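Side-chain contact in desulfoferrodoxin (rbo) (Treponema pallidum subsp. pallidum str. Nichols, PDB 1Y07), which is a class III superoxide reductase that binds ferric iron and probably reduces superoxide to hydrogen peroxide: residues B[28-32]-B[33-37]. Residues are numbered along the deposited sequence; the frame is centred on the assembly and turned at random.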
ATOM      1  N   VAL B  28       3.523  -5.578  16.020  1.00 14.19           N
ATOM      2  CA  VAL B  28       4.817  -5.527  15.353  1.00 15.20           C
ATOM      3  C   VAL B  28       5.851  -5.128  16.356  1.00 16.69           C
ATOM      4  O   VAL B  28       5.708  -4.102  17.064  1.00 15.90           O
ATOM      5  CB  VAL B  28       4.847  -4.466  14.243  1.00 14.92           C
ATOM      6  CG1 VAL B  28       6.117  -4.585  13.436  1.00 14.91           C
ATOM      7  CG2 VAL B  28       3.623  -4.596  13.367  1.00 15.76           C
ATOM      8  N   ALA B  29       6.894  -5.939  16.450  1.00 17.85           N
ATOM      9  CA  ALA B  29       8.010  -5.646  17.335  1.00 19.77           C
ATOM     10  C   ALA B  29       9.050  -4.974  16.455  1.00 21.44           C
ATOM     11  O   ALA B  29       9.445  -5.521  15.446  1.00 20.21           O
ATOM     12  CB  ALA B  29       8.550  -6.913  17.901  1.00 18.96           C
ATOM     13  N   CYS B  30       9.466  -3.778  16.802  1.00 24.63           N
ATOM     14  CA  CYS B  30      10.289  -3.022  15.865  1.00 27.84           C
ATOM     15  C   CYS B  30      11.147  -2.021  16.668  1.00 29.22           C
ATOM     16  O   CYS B  30      10.682  -0.965  17.096  1.00 30.57           O
ATOM     17  CB  CYS B  30       9.339  -2.477  14.740  1.00 27.64           C
ATOM     18  SG  CYS B  30       9.281  -0.756  14.314  1.00 33.61           S
ATOM     19  N   GLY B  31      12.399  -2.424  16.920  1.00 30.78           N
ATOM     20  CA  GLY B  31      13.247  -1.835  17.960  1.00 31.62           C
ATOM     21  C   GLY B  31      12.813  -2.536  19.242  1.00 32.41           C
ATOM     22  O   GLY B  31      12.427  -3.720  19.191  1.00 33.49           O
ATOM     23  N   SER B  32      12.833  -1.842  20.383  1.00 32.06           N
ATOM     24  CA  SER B  32      11.837  -2.193  21.398  1.00 31.94           C
ATOM     25  C   SER B  32      10.780  -1.107  21.524  1.00 30.53           C
ATOM     26  O   SER B  32      10.692  -0.365  22.514  1.00 31.10           O
ATOM     27  CB  SER B  32      12.401  -2.592  22.753  1.00 32.36           C
ATOM     28  OG  SER B  32      11.346  -3.237  23.467  1.00 34.52           O
ATOM     29  N   GLU B  33      10.037  -0.978  20.441  1.00 28.45           N
ATOM     30  CA  GLU B  33       8.636  -0.649  20.532  1.00 26.50           C
ATOM     31  C   GLU B  33       7.965  -2.007  20.295  1.00 23.37           C
ATOM     32  O   GLU B  33       8.522  -2.857  19.612  1.00 21.93           O
ATOM     33  CB  GLU B  33       8.225   0.342  19.435  1.00 27.48           C
ATOM     34  CG  GLU B  33       8.791   1.763  19.535  1.00 30.40           C
ATOM     35  CD  GLU B  33       8.584   2.546  18.231  1.00 33.26           C
ATOM     36  OE1 GLU B  33       9.272   2.208  17.241  1.00 34.80           O
ATOM     37  OE2 GLU B  33       7.740   3.482  18.184  1.00 34.93           O
ATOM     38  N   VAL B  34       6.812  -2.219  20.899  1.00 20.49           N
ATOM     39  CA  VAL B  34       5.807  -3.147  20.349  1.00 18.80           C
ATOM     40  C   VAL B  34       4.694  -2.250  19.828  1.00 17.30           C
ATOM     41  O   VAL B  34       4.118  -1.448  20.577  1.00 17.12           O
ATOM     42  CB  VAL B  34       5.308  -4.158  21.420  1.00 19.16           C
ATOM     43  CG1 VAL B  34       4.095  -4.915  20.954  1.00 18.67           C
ATOM     44  CG2 VAL B  34       6.416  -5.137  21.754  1.00 21.24           C
ATOM     45  N   LEU B  35       4.375  -2.356  18.540  1.00 16.06           N
ATOM     46  CA  LEU B  35       3.399  -1.471  17.927  1.00 14.79           C
ATOM     47  C   LEU B  35       2.092  -2.265  17.861  1.00 15.39           C
ATOM     48  O   LEU B  35       2.126  -3.424  17.513  1.00 15.77           O
ATOM     49  CB  LEU B  35       3.797  -1.096  16.516  1.00 14.41           C
ATOM     50  CG  LEU B  35       5.212  -0.546  16.313  1.00 12.64           C
ATOM     51  CD1 LEU B  35       5.387  -0.253  14.815  1.00 15.01           C
ATOM     52  CD2 LEU B  35       5.502   0.654  17.157  1.00 12.38           C
ATOM     53  N   ARG B  36       0.998  -1.639  18.267  1.00 16.01           N
ATOM     54  CA  ARG B  36      -0.329  -2.226  18.148  1.00 16.79           C
ATOM     55  C   ARG B  36      -1.115  -1.472  17.087  1.00 15.52           C
ATOM     56  O   ARG B  36      -0.842  -0.334  16.797  1.00 16.09           O
ATOM     57  CB  ARG B  36      -1.107  -2.137  19.474  1.00 18.40           C
ATOM     58  CG  ARG B  36      -0.415  -2.724  20.704  1.00 21.61           C
ATOM     59  CD  ARG B  36      -0.383  -4.228  20.730  1.00 26.93           C
ATOM     60  NE  ARG B  36       0.434  -4.743  21.833  1.00 31.10           N
ATOM     61  CZ  ARG B  36       0.544  -6.035  22.129  1.00 34.30           C
ATOM     62  NH1 ARG B  36       1.317  -6.424  23.139  1.00 36.70           N
ATOM     63  NH2 ARG B  36      -0.127  -6.940  21.427  1.00 36.43           N
ATOM     64  N   ALA B  37      -2.171  -2.091  16.555  1.00 15.05           N
ATOM     65  CA  ALA B  37      -2.996  -1.405  15.564  1.00 14.38           C
ATOM     66  C   ALA B  37      -3.563  -0.148  16.196  1.00 16.99           C
ATOM     67  O   ALA B  37      -4.192  -0.188  17.291  1.00 15.27           O
ATOM     68  CB  ALA B  37      -4.123  -2.317  15.123  1.00 13.44           C
TER
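Val28 and Leu35 stand side by side on one face of a tight beta hairpin, CB to CB at 4.2 Å. Leu35 does not run straight out from the sheet. Its CG lies anti to its own carbonyl carbon (chi1 -52°), leans toward the turn and lies beyond Val28 O, 3.7 Å away. This course carries Leu35 CD1 to Cys30 SG at 4.0 Å. Glu33 OE1 approaches the same sulfur from another direction, at 4.2 Å.

Strands 27-29 and 34-36 pair antiparallel, with Val28 and Leu35 as a hydrogen-bonded pair. The hydrogen bond from Leu35 N to Val28 O is short, 2.6 Å, and nearly straight at 173°. Val28 N donates back to Leu35 O at 3.0 Å. Nearer the turn, Cys30 N donates to Glu33 O, and the return bond from Glu33 N to Cys30 O is weak at 3.4 Å. Gly31 and Ser32 form the two-residue tip.

Glu33 CB lies 3.6 Å from Cys30 O. The Glu33 side chain, extended beyond CG, takes its carboxylate out past the Cys30 carbonyl, where Glu33 OE1 accepts a hydrogen bond from Gln10 NE2. Phe17 packs on Val28, Cys30 and Leu35, and Phe8 on Val28 and Leu35. Ala29 and Val34 occupy the other face. The hairpin belongs to the N-terminal class III region, away from the iron site. Val28 and Ala29 also pair antiparallel with a strand of the second subunit, so the sheet continues across the dimer interface.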